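Probable hydrolase (Pseudomonas aeruginosa, PDB 7AL6) is of unknown function but belongs to the alpha/beta hydrolase superfamily and may be a lipolytic enzyme. Local coordinates at the interface of chains A and B and the interface of chains A and C. Sequence-based numbering; all coordinates share one arbitrary frame. Chains: chain A/B/C, Probable hydrolase.

Contact 1: the interface of chains A and B. Residues chain A 163, 186-187, 190, 197; chain B 3-5, 54.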
loop_
_atom_site.group_PDB
_atom_site.type_symbol
_atom_site.label_atom_id
_atom_site.label_comp_id
_atom_site.label_asym_id
_atom_site.label_seq_id
_atom_site.Cartn_x
_atom_site.Cartn_y
_atom_site.Cartn_z
ATOM N N LEU A 163 1.182 13.363 29.761
ATOM C CA LEU A 163 1.526 11.930 29.780
ATOM C C LEU A 163 0.782 11.234 30.922
ATOM O O LEU A 163 0.146 10.214 30.682
ATOM C CB LEU A 163 3.031 11.896 30.002
ATOM C CG LEU A 163 3.754 10.616 29.626
ATOM C CD1 LEU A 163 5.232 10.904 29.453
ATOM C CD2 LEU A 163 3.549 9.533 30.659
ATOM N N ALA A 186 2.351 2.236 28.310
ATOM C CA ALA A 186 2.428 3.555 27.682
ATOM C C ALA A 186 3.778 3.817 27.020
ATOM O O ALA A 186 3.843 4.568 26.048
ATOM C CB ALA A 186 2.186 4.670 28.711
ATOM N N GLN A 187 4.846 3.224 27.511
ATOM C CA GLN A 187 6.205 3.423 26.961
ATOM C C GLN A 187 6.265 2.955 25.502
ATOM O O GLN A 187 7.066 3.476 24.780
ATOM C CB GLN A 187 7.236 2.718 27.826
ATOM C CG GLN A 187 7.309 3.300 29.216
ATOM C CD GLN A 187 8.658 3.096 29.840
ATOM O OE1 GLN A 187 9.021 1.998 30.212
ATOM N NE2 GLN A 187 9.416 4.167 29.937
ATOM N N LEU A 190 2.267 4.800 23.185
ATOM C CA LEU A 190 1.978 6.213 22.913
ATOM C C LEU A 190 2.755 6.720 21.698
ATOM O O LEU A 190 3.956 6.427 21.538
ATOM C CB LEU A 190 2.346 7.069 24.131
ATOM C CG LEU A 190 1.503 6.779 25.381
ATOM C CD1 LEU A 190 1.821 7.750 26.479
ATOM C CD2 LEU A 190 0.055 6.883 25.003
ATOM N N TYR A 197 -0.084 13.378 23.200
ATOM C CA TYR A 197 0.043 11.952 22.981
ATOM C C TYR A 197 -1.310 11.333 22.693
ATOM O O TYR A 197 -2.361 11.828 23.126
ATOM C CB TYR A 197 0.643 11.255 24.178
ATOM C CG TYR A 197 2.060 11.589 24.477
ATOM C CD1 TYR A 197 3.087 11.052 23.723
ATOM C CD2 TYR A 197 2.391 12.441 25.521
ATOM C CE1 TYR A 197 4.404 11.351 23.999
ATOM C CE2 TYR A 197 3.718 12.738 25.812
ATOM C CZ TYR A 197 4.720 12.194 25.043
ATOM O OH TYR A 197 6.056 12.484 25.280
ATOM N N LEU B 3 7.781 7.221 34.719
ATOM C CA LEU B 3 8.493 6.804 33.518
ATOM C C LEU B 3 8.146 7.712 32.343
ATOM O O LEU B 3 7.018 8.205 32.231
ATOM C CB LEU B 3 8.148 5.357 33.159
ATOM C CG LEU B 3 8.695 4.225 34.026
ATOM C CD1 LEU B 3 7.816 2.995 33.824
ATOM C CD2 LEU B 3 10.141 3.936 33.680
ATOM N N GLN B 4 9.120 7.906 31.447
ATOM C CA GLN B 4 8.964 8.806 30.312
ATOM C C GLN B 4 9.051 8.057 28.981
ATOM O O GLN B 4 9.644 6.978 28.876
ATOM C CB GLN B 4 10.008 9.938 30.361
ATOM C CG GLN B 4 9.867 10.885 31.579
ATOM C CD GLN B 4 8.506 11.586 31.659
ATOM O OE1 GLN B 4 7.681 11.267 32.518
ATOM N NE2 GLN B 4 8.281 12.558 30.776
ATOM N N VAL B 5 8.426 8.632 27.963
ATOM C CA VAL B 5 8.363 7.994 26.650
ATOM C C VAL B 5 9.650 8.294 25.904
ATOM O O VAL B 5 9.988 9.452 25.672
ATOM C CB VAL B 5 7.144 8.475 25.857
ATOM C CG1 VAL B 5 7.043 7.742 24.490
ATOM C CG2 VAL B 5 5.908 8.221 26.641
ATOM N N ARG B 54 15.510 19.164 23.416
ATOM C CA ARG B 54 14.536 18.117 23.141
ATOM C C ARG B 54 14.827 17.612 21.733
ATOM O O ARG B 54 14.425 18.237 20.745
ATOM C CB ARG B 54 13.118 18.671 23.251
ATOM C CG ARG B 54 12.015 17.666 22.905
ATOM C CD ARG B 54 11.989 16.496 23.929
ATOM N NE ARG B 54 10.735 15.736 23.892
ATOM C CZ ARG B 54 10.546 14.565 24.516
ATOM N NH1 ARG B 54 11.514 14.018 25.240
ATOM N NH2 ARG B 54 9.383 13.940 24.415
#
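The N-terminal loop of chain B, B:Leu3 to B:Val5, lies against helices 163-172 and 179-189 of chain A and the neighbouring strands 190-193 and 196-199; B:Arg54, from strand 53-58, comes in at the edge. In this alpha/beta hydrolase the chain A helices probably belong to the cap. Across the interface A:Gln187 holds the loop backbone: its amide NE2 donates to the carbonyl O of B:Gln4 at 3.0 Å, 145° at the hydrogen. The acceptor lies close to the amide plane of the glutamine, but the donor stands 36° above the carbonyl plane, away from a lone pair. The flat end of A:Gln187 also crosses B:Leu3 at about a right angle, its CD 4.0 Å from the leucine CB. B:Val5 has CG1 anti to the backbone N (chi1 -177°), which sends CG2 towards chain A, 3.9 Å from A:Leu163 CD1 and 4.1 Å from A:Leu190 CD1. That same CD1 of A:Leu163 also touches the end of the B:Gln4 side chain, which is poorly ordered. Farther out, the phenol OH of A:Tyr197 and the guanidinium NH2 of B:Arg54 meet tip to tip at 3.7 Å, too long for a firm bond, with ring and guanidinium planes nearly perpendicular.

Contact 2: the interface of chains A and B. Residues chain A 89-92; chain B 192-195.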
loop_
_atom_site.group_PDB
_atom_site.type_symbol
_atom_site.label_atom_id
_atom_site.label_comp_id
_atom_site.label_asym_id
_atom_site.label_seq_id
_atom_site.Cartn_x
_atom_site.Cartn_y
_atom_site.Cartn_z
ATOM N N GLU A 89 8.365 -18.617 10.751
ATOM C CA GLU A 89 9.073 -18.876 9.495
ATOM C C GLU A 89 10.232 -17.917 9.310
ATOM O O GLU A 89 11.325 -18.321 8.910
ATOM C CB GLU A 89 8.135 -18.755 8.299
ATOM C CG GLU A 89 7.006 -19.751 8.342
ATOM C CD GLU A 89 7.446 -21.101 7.846
ATOM O OE1 GLU A 89 7.858 -21.170 6.680
ATOM O OE2 GLU A 89 7.402 -22.067 8.631
ATOM N N GLN A 90 9.992 -16.610 9.550
ATOM C CA GLN A 90 11.029 -15.617 9.288
ATOM C C GLN A 90 12.176 -15.732 10.274
ATOM O O GLN A 90 13.314 -15.383 9.943
ATOM C CB GLN A 90 10.404 -14.212 9.289
ATOM C CG GLN A 90 11.361 -13.084 8.974
ATOM C CD GLN A 90 11.903 -13.139 7.540
ATOM O OE1 GLN A 90 11.398 -13.862 6.713
ATOM N NE2 GLN A 90 12.933 -12.372 7.273
ATOM N N LEU A 91 11.940 -16.300 11.440
ATOM C CA LEU A 91 13.001 -16.536 12.406
ATOM C C LEU A 91 13.708 -17.863 12.151
ATOM O O LEU A 91 14.742 -18.137 12.765
ATOM C CB LEU A 91 12.449 -16.558 13.843
ATOM C CG LEU A 91 11.698 -15.342 14.345
ATOM C CD1 LEU A 91 11.078 -15.647 15.691
ATOM C CD2 LEU A 91 12.645 -14.191 14.450
ATOM N N GLY A 92 13.179 -18.676 11.265
ATOM C CA GLY A 92 13.747 -19.994 11.056
ATOM C C GLY A 92 13.304 -21.047 12.043
ATOM O O GLY A 92 13.991 -22.056 12.184
ATOM N N PRO B 192 16.106 -10.029 12.171
ATOM C CA PRO B 192 16.277 -11.493 12.112
ATOM C C PRO B 192 15.690 -12.052 10.840
ATOM O O PRO B 192 14.606 -11.651 10.403
ATOM C CB PRO B 192 15.491 -11.997 13.331
ATOM C CG PRO B 192 14.317 -10.940 13.464
ATOM C CD PRO B 192 15.044 -9.614 13.125
ATOM N N VAL B 193 16.423 -12.992 10.255
ATOM C CA VAL B 193 16.031 -13.706 9.049
ATOM C C VAL B 193 16.380 -15.171 9.275
ATOM O O VAL B 193 17.041 -15.511 10.271
ATOM C CB VAL B 193 16.754 -13.180 7.793
ATOM C CG1 VAL B 193 16.388 -11.725 7.502
ATOM C CG2 VAL B 193 18.200 -13.365 7.982
ATOM N N PRO B 194 15.942 -16.086 8.413
ATOM C CA PRO B 194 16.206 -17.505 8.693
ATOM C C PRO B 194 17.712 -17.724 8.778
ATOM O O PRO B 194 18.458 -17.401 7.852
ATOM C CB PRO B 194 15.549 -18.228 7.507
ATOM C CG PRO B 194 14.475 -17.305 7.027
ATOM C CD PRO B 194 15.003 -15.895 7.295
ATOM N N GLY B 195 18.165 -18.182 9.934
ATOM C CA GLY B 195 19.573 -18.482 10.131
ATOM C C GLY B 195 20.460 -17.340 10.599
ATOM O O GLY B 195 21.691 -17.529 10.691
HETATM O O HOH W 1 12.977 -9.852 9.344
HETATM O O HOH W 2 16.510 -15.671 13.208
HETATM O O HOH W 3 17.349 -19.247 12.202
#
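A:Gln90 has CG anti to its backbone N (chi1 -178°) and then bends at chi2 (66°), which lays its amide alongside B:Val193, the two side chains pointing the same way; NE2 comes 3.5 Å from the valine CG1. The contact joins the C-terminal end of helix 77-91 in one alpha/beta hydrolase chain to the end of strand 190-193 and the loop that follows, B:Pro194 and B:Gly195, in the other. A:Leu91 likewise lies beside B:Pro192, pointing the same way, its CD2 branch 3.8 Å from the ring CB. The polar traffic runs through water. Water 1 sits a longish 3.3 Å from A:Gln90 NE2 and passes on to the carbonyl O of B:Pro192. The carbonyl O of A:Leu91, at the helix end where backbone carbonyls lack the next turn's donors, takes two waters: water 2, at 3.1 Å, passes on to B:Val193 O, and water 3, at 2.9 Å, passes on to B:Gly195 N. A close approach needs no water: the carbonyl O of A:Gln90 sits 3.1 Å from B:Pro194 N. That nitrogen carries no hydrogen, hence no hydrogen bond forms, and the carbonyl packs against the proline ring, whose CD is 3.2 Å from A:Gln90 O.

Contact 3: the interface of chains A and C. Residues chain A 135, 138-139, 211, 214, 217; chain C 213, 216-217, 220-221.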
loop_
_atom_site.group_PDB
_atom_site.type_symbol
_atom_site.label_atom_id
_atom_site.label_comp_id
_atom_site.label_asym_id
_atom_site.label_seq_id
_atom_site.Cartn_x
_atom_site.Cartn_y
_atom_site.Cartn_z
ATOM N N ALA A 135 -25.425 -19.452 14.885
ATOM C CA ALA A 135 -25.867 -19.188 13.522
ATOM C C ALA A 135 -27.155 -18.384 13.471
ATOM O O ALA A 135 -27.417 -17.717 12.462
ATOM C CB ALA A 135 -26.061 -20.501 12.763
ATOM N N ALA A 138 -26.420 -14.859 13.109
ATOM C CA ALA A 138 -25.298 -14.553 12.222
ATOM C C ALA A 138 -25.661 -13.499 11.186
ATOM O O ALA A 138 -24.879 -12.544 11.012
ATOM C CB ALA A 138 -24.780 -15.834 11.572
ATOM N N PRO A 139 -26.802 -13.592 10.479
ATOM C CA PRO A 139 -27.157 -12.523 9.518
ATOM C C PRO A 139 -27.235 -11.154 10.157
ATOM O O PRO A 139 -26.829 -10.149 9.555
ATOM C CB PRO A 139 -28.522 -12.975 8.973
ATOM C CG PRO A 139 -28.520 -14.491 9.167
ATOM C CD PRO A 139 -27.768 -14.712 10.453
ATOM N N LEU A 211 -18.122 -12.621 11.208
ATOM C CA LEU A 211 -18.525 -14.014 11.476
ATOM C C LEU A 211 -17.873 -14.466 12.771
ATOM O O LEU A 211 -16.715 -14.808 12.730
ATOM C CB LEU A 211 -18.103 -14.916 10.324
ATOM C CG LEU A 211 -18.548 -16.366 10.453
ATOM C CD1 LEU A 211 -20.056 -16.476 10.490
ATOM C CD2 LEU A 211 -17.992 -17.198 9.332
ATOM N N THR A 214 -18.768 -20.050 16.526
ATOM C CA THR A 214 -19.804 -20.579 17.403
ATOM C C THR A 214 -19.161 -21.231 18.608
ATOM O O THR A 214 -17.960 -21.527 18.621
ATOM C CB THR A 214 -20.670 -21.603 16.680
ATOM O OG1 THR A 214 -19.931 -22.833 16.545
ATOM C CG2 THR A 214 -21.068 -21.102 15.311
ATOM N N HIS A 217 -17.381 -24.229 17.482
ATOM C CA HIS A 217 -16.060 -23.897 16.931
ATOM C C HIS A 217 -15.020 -23.745 18.032
ATOM O O HIS A 217 -13.976 -24.417 18.027
ATOM C CB HIS A 217 -16.128 -22.605 16.105
ATOM C CG HIS A 217 -16.769 -22.779 14.775
ATOM N ND1 HIS A 217 -18.073 -22.415 14.523
ATOM C CD2 HIS A 217 -16.293 -23.299 13.624
ATOM C CE1 HIS A 217 -18.369 -22.695 13.267
ATOM N NE2 HIS A 217 -17.296 -23.209 12.693
ATOM N N LEU C 213 -18.784 -21.081 6.601
ATOM C CA LEU C 213 -20.111 -21.050 7.209
ATOM C C LEU C 213 -20.565 -22.472 7.536
ATOM O O LEU C 213 -20.282 -23.411 6.778
ATOM C CB LEU C 213 -21.121 -20.413 6.257
ATOM C CG LEU C 213 -20.916 -18.934 5.903
ATOM C CD1 LEU C 213 -22.030 -18.499 5.012
ATOM C CD2 LEU C 213 -20.895 -18.059 7.108
ATOM N N ALA C 216 -25.980 -24.557 9.415
ATOM C CA ALA C 216 -26.913 -23.702 10.135
ATOM C C ALA C 216 -26.764 -22.238 9.723
ATOM O O ALA C 216 -27.765 -21.531 9.535
ATOM C CB ALA C 216 -26.698 -23.881 11.635
ATOM N N HIS C 217 -25.530 -21.756 9.586
ATOM C CA HIS C 217 -25.342 -20.373 9.149
ATOM C C HIS C 217 -25.994 -20.166 7.795
ATOM O O HIS C 217 -26.778 -19.230 7.587
ATOM C CB HIS C 217 -23.845 -20.022 9.023
ATOM C CG HIS C 217 -23.150 -19.738 10.321
ATOM N ND1 HIS C 217 -22.365 -20.668 10.954
ATOM C CD2 HIS C 217 -23.087 -18.617 11.080
ATOM C CE1 HIS C 217 -21.866 -20.147 12.063
ATOM N NE2 HIS C 217 -22.275 -18.898 12.155
ATOM N N ASN C 220 -29.737 -20.089 7.877
ATOM C CA ASN C 220 -30.238 -18.875 8.508
ATOM C C ASN C 220 -30.163 -17.669 7.569
ATOM O O ASN C 220 -31.000 -16.762 7.663
ATOM C CB ASN C 220 -29.462 -18.660 9.792
ATOM C CG ASN C 220 -30.110 -19.332 10.981
ATOM O OD1 ASN C 220 -30.945 -18.740 11.651
ATOM N ND2 ASN C 220 -29.723 -20.569 11.260
ATOM N N PHE C 221 -29.215 -17.664 6.624
ATOM C CA PHE C 221 -29.091 -16.541 5.699
ATOM C C PHE C 221 -30.182 -16.585 4.631
ATOM O O PHE C 221 -30.857 -15.579 4.377
ATOM C CB PHE C 221 -27.701 -16.539 5.028
ATOM C CG PHE C 221 -26.690 -15.681 5.742
ATOM C CD1 PHE C 221 -26.666 -14.314 5.544
ATOM C CD2 PHE C 221 -25.792 -16.242 6.638
ATOM C CE1 PHE C 221 -25.774 -13.523 6.227
ATOM C CE2 PHE C 221 -24.890 -15.443 7.342
ATOM C CZ PHE C 221 -24.879 -14.081 7.122
#
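C:His217 fits its imidazole among A:Ala135, A:Ala138, A:Leu211 and A:Thr214, and no nitrogen or oxygen bonds directly across this patch. Two CH-pi contacts carry much of it. The methyl CB of A:Ala135 stands over the centre of the C:His217 ring, 3.9 Å from the centroid, and A:Pro139 CG sits in the same way over one face of C:Phe221, also 3.9 Å from the centroid. The other contacts are apolar. A:Ala138 CB closes on C:His217 CD2 at 3.3 Å, while the CG2 methyl of A:Thr214 approaches CE1 of the same ring at 3.5 Å. A:Leu211 offers both branches: CD1 reaches CD2 of C:His217 at 3.8 Å, and CD2 meets C:Leu213 CD2 at 3.8 Å.

Hydrogen bonds within each chain set up the surfaces. A:Thr214 turns OG1 between its backbone N and carbonyl carbon (chi1 75°), where it accepts from A:His217 N at 168° and pairs with ND1 of that histidine at 2.8 Å, leaving CG2 turned to chain C. C:Asn220 ND2 likewise donates to C:Ala216 O, one turn back. ND1 of A:His217 and ND1 of C:His217 are 5.8 Å apart, not in contact, but a charge on one, if present, might disfavour charge on the other.

In the fold, A:Thr214 caps the start of helix 215-223, and helix 215-222 of chain C packs against the 3-10 turn 135-137 and the beginning of helix 138-150 of chain A.

Contacts 1 and 2 belong to one two-fold interface between chains A and B, their C-alpha centres about 32 Å apart; contact 3, between A and C, lies about 44 Å from contact 1 and 38 Å from contact 2. Strand 190-193 serves both A-B patches: chain A uses its start in contact 1, chain B its end in contact 2, and the symmetry repeats each with the chains exchanged. Contact 3 uses other elements, so chain A can hold B and C at once. Such a pairing is consistent with the deposited four-copy assembly, though the structure alone does not show that it forms in the cell.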